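Local coordinates for major pilin backbone protein T-antigen, T13 (Streptococcus pyogenes, PDB 6BBT) that forms the backbone subunit of the pilus of Streptococcus pyogenes and is the T antigen by which strains are serotyped, at residues 15-20 against 24-29; 102-105 against 110-113. One frame throughout, in Å; residues are numbered along the deposited sequence.

Contact 1: residues 15-20 against 24-29; sequences KSMIYT and ILMPKT
At the end of strand 10-17, in the Spy0128-like isopeptide domain, the chain doubles back through a loop toward strand 29-37, and Y19 on the outgoing arm packs against I24 and M26 on the returning one. K15, two residues before M17, is joined through NZ to N152 CG in the domain's intramolecular isopeptide bond, so the packed pair of arms begins close to this covalent tie. Y19 closes the bend: its hydroxyl donates to the backbone carbonyl of I24, with Y19 OH 2.6 Å from I24 O. The hydroxyl lies in the carbonyl plane, at a C=O...donor angle of 154°. The ring reaches that carbonyl because its CG is turned anti to the backbone N (chi1 -171°), and I24 O meets the ring at its edge. M26 takes one face of the same ring. Its terminal methyl, CE, sits 4.1 Å from the centroid of the Y19 ring as a CH-pi contact, whereas M26 SD stands obliquely 5.0 Å from that centroid, completing a Met-aromatic pair. Bends at chi2 and chi3 fold the M26 chain so that sulfur and methyl both lie by the ring. The sulfur also meets M17, roughly at right angles to its approach to the ring, with M17 CG 3.7 Å from M26 SD as the two thioethers run past each other in opposite senses. M17 CE goes on to P27 CG at 4.2 Å. Methionine suits this place because its flexible, polarisable chain can fit both a ring and another thioether. K72 NZ adds weak hydrogen bonds to I24 O and Y19 OH, and its positive charge would probably polarise both oxygens. Between the two arms the loop is thus held by a single hydrogen bond, set in otherwise apolar, sulfur-rich packing.

Contact 2: residues 102-105 against 110-113; sequences QNDG and QYDG
N103 and Y111 mark the closest backbone approach, CA to CA 5.7 Å, between the loop that follows strand 93-101 and the chain leaving the short strand 109-110. The Y111 ring lies beneath the 102-105 backbone, and over one face come N103 CA, a CH-pi contact 4.2 Å from the Y111 ring centroid, and the D104 amide nitrogen. The N103 amide leans over the near rim, its plane 36° from the ring's, bringing N103 OD1 within 3.4 Å of Y111 CD1. That oxygen also accepts a weak hydrogen bond from G105 N within its own turn, where G105 takes a positive phi (67°), easy for a residue without a side chain. Farther out, D104 CB lies 3.5 Å from Y111 OH. Two waters in the ring plane bridge the arms. One accepts from Y111 N at 3.1 Å and, weakly, from N103 ND2; the other donates to D104 OD2 and is 2.6 Å from Y111 OH. Tyrosine suits this surface position because its face can pack under a polar backbone while its hydroxyl remains available to water. Solvent thus forms part of the join, partnering polar groups at the ring's edge while its face packs on the backbone.

Both contacts lie inside the isopeptide domain, their centres about 14 Å apart and without touching, and each uses a tyrosine to fasten a turn. Contact 1 is largely buried, contact 2 at the surface, and the chemistry follows: thioethers and a direct bond to a carbonyl in the first; ring-on-backbone packing, with amide, carboxylate and bridging waters at its margins, in the second. Both have a segment that reaches the same isopeptide site. K15, in segment 15-20, is linked to N152 and hydrogen-bonded to E101; in segment 110-113, D112 N hydrogen-bonds to the side chains of both. The site is thus reached from strand 10-17 in contact 1 and from the turn after strand 109-110 in contact 2.

Contact 1: residues 15-20 against 24-29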
ATOM      1  N   LYS A  15       5.915  -9.823  -7.870  1.00 18.56           N
ATOM      2  CA  LYS A  15       5.628  -8.944  -6.763  1.00 18.07           C
ATOM      3  C   LYS A  15       4.646  -9.660  -5.870  1.00 17.89           C
ATOM      4  O   LYS A  15       3.615 -10.108  -6.347  1.00 18.47           O
ATOM      5  CB  LYS A  15       5.002  -7.653  -7.269  1.00 17.39           C
ATOM      6  CG  LYS A  15       4.552  -6.701  -6.178  1.00 16.98           C
ATOM      7  CD  LYS A  15       5.693  -6.233  -5.292  1.00 16.70           C
ATOM      8  CE  LYS A  15       5.202  -5.300  -4.198  1.00 16.25           C
ATOM      9  NZ  LYS A  15       6.292  -4.724  -3.369  1.00 15.37           N
ATOM     10  N   SER A  16       4.961  -9.750  -4.590  1.00 18.40           N
ATOM     11  CA  SER A  16       4.030 -10.264  -3.593  1.00 19.49           C
ATOM     12  C   SER A  16       3.712  -9.155  -2.615  1.00 18.38           C
ATOM     13  O   SER A  16       4.617  -8.522  -2.072  1.00 17.13           O
ATOM     14  CB  SER A  16       4.621 -11.453  -2.846  1.00 21.12           C
ATOM     15  OG  SER A  16       4.880 -12.506  -3.759  1.00 25.00           O
ATOM     16  N   MET A  17       2.423  -8.891  -2.428  1.00 17.64           N
ATOM     17  CA  MET A  17       1.970  -8.003  -1.373  1.00 18.60           C
ATOM     18  C   MET A  17       1.557  -8.899  -0.207  1.00 18.99           C
ATOM     19  O   MET A  17       0.785  -9.832  -0.407  1.00 20.28           O
ATOM     20  CB  MET A  17       0.769  -7.170  -1.827  1.00 19.69           C
ATOM     21  CG  MET A  17       0.266  -6.196  -0.774  1.00 19.05           C
ATOM     22  SD  MET A  17       1.391  -4.807  -0.592  1.00 19.06           S
ATOM     23  CE  MET A  17       0.548  -3.538  -1.558  1.00 20.53           C
ATOM     24  N   ILE A  18       2.076  -8.619   0.982  1.00 17.88           N
ATOM     25  CA  ILE A  18       1.680  -9.339   2.186  1.00 18.91           C
ATOM     26  C   ILE A  18       0.211  -8.960   2.430  1.00 18.77           C
ATOM     27  O   ILE A  18      -0.112  -7.779   2.593  1.00 18.73           O
ATOM     28  CB  ILE A  18       2.544  -8.966   3.407  1.00 19.64           C
ATOM     29  CG1 ILE A  18       4.028  -9.331   3.176  1.00 20.69           C
ATOM     30  CG2 ILE A  18       2.012  -9.607   4.699  1.00 19.85           C
ATOM     31  CD1 ILE A  18       4.284 -10.785   2.813  1.00 22.16           C
ATOM     32  N   TYR A  19      -0.660  -9.964   2.379  1.00 17.48           N
ATOM     33  CA  TYR A  19      -2.094  -9.760   2.502  1.00 17.50           C
ATOM     34  C   TYR A  19      -2.757 -11.034   3.016  1.00 16.97           C
ATOM     35  O   TYR A  19      -2.781 -12.042   2.319  1.00 16.29           O
ATOM     36  CB  TYR A  19      -2.680  -9.403   1.147  1.00 16.66           C
ATOM     37  CG  TYR A  19      -4.116  -8.953   1.195  1.00 16.52           C
ATOM     38  CD1 TYR A  19      -4.456  -7.595   1.378  1.00 16.26           C
ATOM     39  CD2 TYR A  19      -5.150  -9.876   1.061  1.00 15.91           C
ATOM     40  CE1 TYR A  19      -5.802  -7.199   1.431  1.00 16.40           C
ATOM     41  CE2 TYR A  19      -6.471  -9.478   1.099  1.00 16.41           C
ATOM     42  CZ  TYR A  19      -6.802  -8.154   1.277  1.00 15.89           C
ATOM     43  OH  TYR A  19      -8.145  -7.833   1.320  1.00 16.15           O
ATOM     44  N   THR A  20      -3.308 -10.967   4.219  1.00 16.82           N
ATOM     45  CA  THR A  20      -3.833 -12.156   4.895  1.00 16.91           C
ATOM     46  C   THR A  20      -5.281 -12.031   5.357  1.00 17.02           C
ATOM     47  O   THR A  20      -5.816 -12.992   5.937  1.00 17.60           O
ATOM     48  CB  THR A  20      -2.957 -12.526   6.092  1.00 17.40           C
ATOM     49  OG1 THR A  20      -2.955 -11.455   7.032  1.00 17.33           O
ATOM     50  CG2 THR A  20      -1.517 -12.822   5.635  1.00 18.14           C
ATOM     51  N   ILE A  24      -9.632  -6.257   4.915  1.00 16.55           N
ATOM     52  CA  ILE A  24      -8.773  -5.094   4.707  1.00 15.18           C
ATOM     53  C   ILE A  24      -8.810  -4.709   3.233  1.00 14.24           C
ATOM     54  O   ILE A  24      -8.801  -5.582   2.329  1.00 14.03           O
ATOM     55  CB  ILE A  24      -7.341  -5.399   5.186  1.00 15.61           C
ATOM     56  CG1 ILE A  24      -7.360  -5.531   6.723  1.00 16.28           C
ATOM     57  CG2 ILE A  24      -6.357  -4.315   4.738  1.00 15.63           C
ATOM     58  CD1 ILE A  24      -6.060  -6.007   7.316  1.00 17.16           C
ATOM     59  N   LEU A  25      -8.876  -3.408   2.983  1.00 13.93           N
ATOM     60  CA  LEU A  25      -8.857  -2.903   1.590  1.00 13.52           C
ATOM     61  C   LEU A  25      -7.419  -2.840   1.068  1.00 12.66           C
ATOM     62  O   LEU A  25      -6.605  -2.110   1.613  1.00 11.29           O
ATOM     63  CB  LEU A  25      -9.472  -1.512   1.499  1.00 13.81           C
ATOM     64  CG  LEU A  25     -10.965  -1.347   1.640  1.00 14.79           C
ATOM     65  CD1 LEU A  25     -11.337   0.102   1.317  1.00 14.54           C
ATOM     66  CD2 LEU A  25     -11.699  -2.336   0.729  1.00 15.60           C
ATOM     67  N   MET A  26      -7.129  -3.610   0.017  1.00 13.47           N
ATOM     68  CA  MET A  26      -5.848  -3.480  -0.720  1.00 14.07           C
ATOM     69  C   MET A  26      -5.746  -2.039  -1.282  1.00 13.84           C
ATOM     70  O   MET A  26      -6.728  -1.545  -1.871  1.00 13.54           O
ATOM     71  CB  MET A  26      -5.817  -4.488  -1.881  1.00 14.12           C
ATOM     72  CG  MET A  26      -4.539  -4.490  -2.730  1.00 14.82           C
ATOM     73  SD  MET A  26      -3.202  -5.376  -1.886  1.00 16.07           S
ATOM     74  CE  MET A  26      -3.693  -7.075  -2.187  1.00 15.92           C
ATOM     75  N   PRO A  27      -4.597  -1.355  -1.087  1.00 13.77           N
ATOM     76  CA  PRO A  27      -4.474  -0.043  -1.720  1.00 13.89           C
ATOM     77  C   PRO A  27      -4.494  -0.100  -3.258  1.00 14.11           C
ATOM     78  O   PRO A  27      -3.924  -1.005  -3.858  1.00 13.78           O
ATOM     79  CB  PRO A  27      -3.131   0.487  -1.202  1.00 14.10           C
ATOM     80  CG  PRO A  27      -2.382  -0.699  -0.704  1.00 14.56           C
ATOM     81  CD  PRO A  27      -3.425  -1.672  -0.237  1.00 13.88           C
ATOM     82  N   LYS A  28      -5.149   0.872  -3.873  1.00 14.44           N
ATOM     83  CA  LYS A  28      -5.064   1.055  -5.318  1.00 16.15           C
ATOM     84  C   LYS A  28      -3.765   1.799  -5.641  1.00 16.34           C
ATOM     85  O   LYS A  28      -3.656   3.003  -5.408  1.00 15.91           O
ATOM     86  CB  LYS A  28      -6.281   1.788  -5.876  1.00 17.67           C
ATOM     87  CG  LYS A  28      -6.294   1.810  -7.404  1.00 19.95           C
ATOM     88  CD  LYS A  28      -7.354   2.705  -7.982  1.00 22.24           C
ATOM     89  CE  LYS A  28      -7.079   2.934  -9.459  1.00 25.19           C
ATOM     90  NZ  LYS A  28      -8.096   3.857 -10.001  1.00 29.12           N
ATOM     91  N   THR A  29      -2.772   1.071  -6.150  1.00 16.26           N
ATOM     92  CA  THR A  29      -1.439   1.645  -6.343  1.00 17.11           C
ATOM     93  C   THR A  29      -0.631   0.827  -7.345  1.00 17.15           C
ATOM     94  O   THR A  29      -1.066  -0.250  -7.771  1.00 17.55           O
ATOM     95  CB  THR A  29      -0.681   1.759  -4.994  1.00 17.19           C
ATOM     96  OG1 THR A  29       0.449   2.633  -5.132  1.00 18.39           O
ATOM     97  CG2 THR A  29      -0.235   0.392  -4.495  1.00 17.23           C
TER

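Contact 2: residues 102-105 against 110-113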
ATOM      1  N   GLN A 102      11.300   0.850  -7.002  1.00 19.51           N
ATOM      2  CA  GLN A 102      11.168   2.239  -6.582  1.00 22.60           C
ATOM      3  C   GLN A 102      10.372   2.381  -5.282  1.00 21.80           C
ATOM      4  O   GLN A 102       9.301   1.770  -5.119  1.00 21.71           O
ATOM      5  CB  GLN A 102      10.463   2.982  -7.713  1.00 24.93           C
ATOM      6  CG  GLN A 102      10.281   4.463  -7.543  1.00 28.42           C
ATOM      7  CD  GLN A 102       9.772   5.086  -8.829  1.00 30.30           C
ATOM      8  OE1 GLN A 102       8.573   5.041  -9.148  1.00 31.94           O
ATOM      9  NE2 GLN A 102      10.695   5.652  -9.599  1.00 32.51           N
ATOM     10  N   ASN A 103      10.899   3.172  -4.356  1.00 21.03           N
ATOM     11  CA  ASN A 103      10.153   3.570  -3.182  1.00 22.33           C
ATOM     12  C   ASN A 103       9.306   4.806  -3.509  1.00 23.48           C
ATOM     13  O   ASN A 103       9.808   5.931  -3.546  1.00 23.70           O
ATOM     14  CB  ASN A 103      11.081   3.817  -2.002  1.00 22.05           C
ATOM     15  CG  ASN A 103      10.332   3.943  -0.691  1.00 22.15           C
ATOM     16  OD1 ASN A 103       9.312   4.634  -0.600  1.00 22.72           O
ATOM     17  ND2 ASN A 103      10.834   3.279   0.334  1.00 22.22           N
ATOM     18  N   ASP A 104       8.012   4.594  -3.747  1.00 22.66           N
ATOM     19  CA  ASP A 104       7.119   5.713  -4.103  1.00 21.47           C
ATOM     20  C   ASP A 104       6.667   6.545  -2.914  1.00 21.09           C
ATOM     21  O   ASP A 104       6.033   7.578  -3.115  1.00 20.43           O
ATOM     22  CB  ASP A 104       5.906   5.211  -4.868  1.00 22.30           C
ATOM     23  CG  ASP A 104       6.272   4.509  -6.150  1.00 24.05           C
ATOM     24  OD1 ASP A 104       7.192   4.980  -6.854  1.00 28.04           O
ATOM     25  OD2 ASP A 104       5.626   3.501  -6.480  1.00 23.65           O
ATOM     26  N   GLY A 105       6.938   6.095  -1.688  1.00 20.64           N
ATOM     27  CA  GLY A 105       6.632   6.878  -0.488  1.00 22.43           C
ATOM     28  C   GLY A 105       5.146   7.093  -0.176  1.00 23.26           C
ATOM     29  O   GLY A 105       4.798   8.030   0.524  1.00 23.02           O
ATOM     30  N   GLN A 110       4.954  -0.188   2.871  1.00 20.94           N
ATOM     31  CA  GLN A 110       6.349  -0.557   3.107  1.00 22.05           C
ATOM     32  C   GLN A 110       6.908  -1.198   1.834  1.00 20.65           C
ATOM     33  O   GLN A 110       6.399  -2.236   1.371  1.00 20.66           O
ATOM     34  CB  GLN A 110       6.453  -1.507   4.297  1.00 24.40           C
ATOM     35  CG  GLN A 110       5.964  -0.900   5.617  1.00 27.96           C
ATOM     36  CD  GLN A 110       4.434  -0.952   5.811  1.00 31.45           C
ATOM     37  OE1 GLN A 110       3.832  -2.036   5.830  1.00 36.53           O
ATOM     38  NE2 GLN A 110       3.810   0.212   5.979  1.00 30.89           N
ATOM     39  N   TYR A 111       7.943  -0.570   1.274  1.00 19.37           N
ATOM     40  CA  TYR A 111       8.542  -0.951  -0.017  1.00 19.11           C
ATOM     41  C   TYR A 111       9.786  -1.842   0.140  1.00 19.84           C
ATOM     42  O   TYR A 111      10.558  -1.655   1.049  1.00 21.64           O
ATOM     43  CB  TYR A 111       8.937   0.305  -0.795  1.00 17.98           C
ATOM     44  CG  TYR A 111       7.745   1.116  -1.213  1.00 16.71           C
ATOM     45  CD1 TYR A 111       7.169   2.031  -0.345  1.00 16.66           C
ATOM     46  CD2 TYR A 111       7.183   0.957  -2.472  1.00 16.59           C
ATOM     47  CE1 TYR A 111       6.072   2.777  -0.722  1.00 16.05           C
ATOM     48  CE2 TYR A 111       6.065   1.683  -2.855  1.00 16.11           C
ATOM     49  CZ  TYR A 111       5.516   2.591  -1.975  1.00 16.06           C
ATOM     50  OH  TYR A 111       4.407   3.328  -2.335  1.00 15.61           O
ATOM     51  N   ASP A 112       9.951  -2.806  -0.745  1.00 19.36           N
ATOM     52  CA  ASP A 112      11.073  -3.724  -0.686  1.00 19.22           C
ATOM     53  C   ASP A 112      12.323  -3.003  -1.224  1.00 19.53           C
ATOM     54  O   ASP A 112      12.370  -2.604  -2.390  1.00 18.06           O
ATOM     55  CB  ASP A 112      10.762  -4.950  -1.530  1.00 19.19           C
ATOM     56  CG  ASP A 112      11.766  -6.078  -1.333  1.00 19.76           C
ATOM     57  OD1 ASP A 112      12.886  -5.851  -0.819  1.00 18.43           O
ATOM     58  OD2 ASP A 112      11.409  -7.210  -1.697  1.00 19.81           O
ATOM     59  N   GLY A 113      13.299  -2.814  -0.351  1.00 20.94           N
ATOM     60  CA  GLY A 113      14.569  -2.180  -0.707  1.00 22.57           C
ATOM     61  C   GLY A 113      15.658  -3.086  -1.294  1.00 23.83           C
ATOM     62  O   GLY A 113      16.772  -2.603  -1.565  1.00 23.36           O
TER
HETATM   63  O   HOH W   1       9.270   1.743   2.904  1.00 19.04           O
HETATM   64  O   HOH W   2       3.198   2.510  -4.477  1.00 22.55           O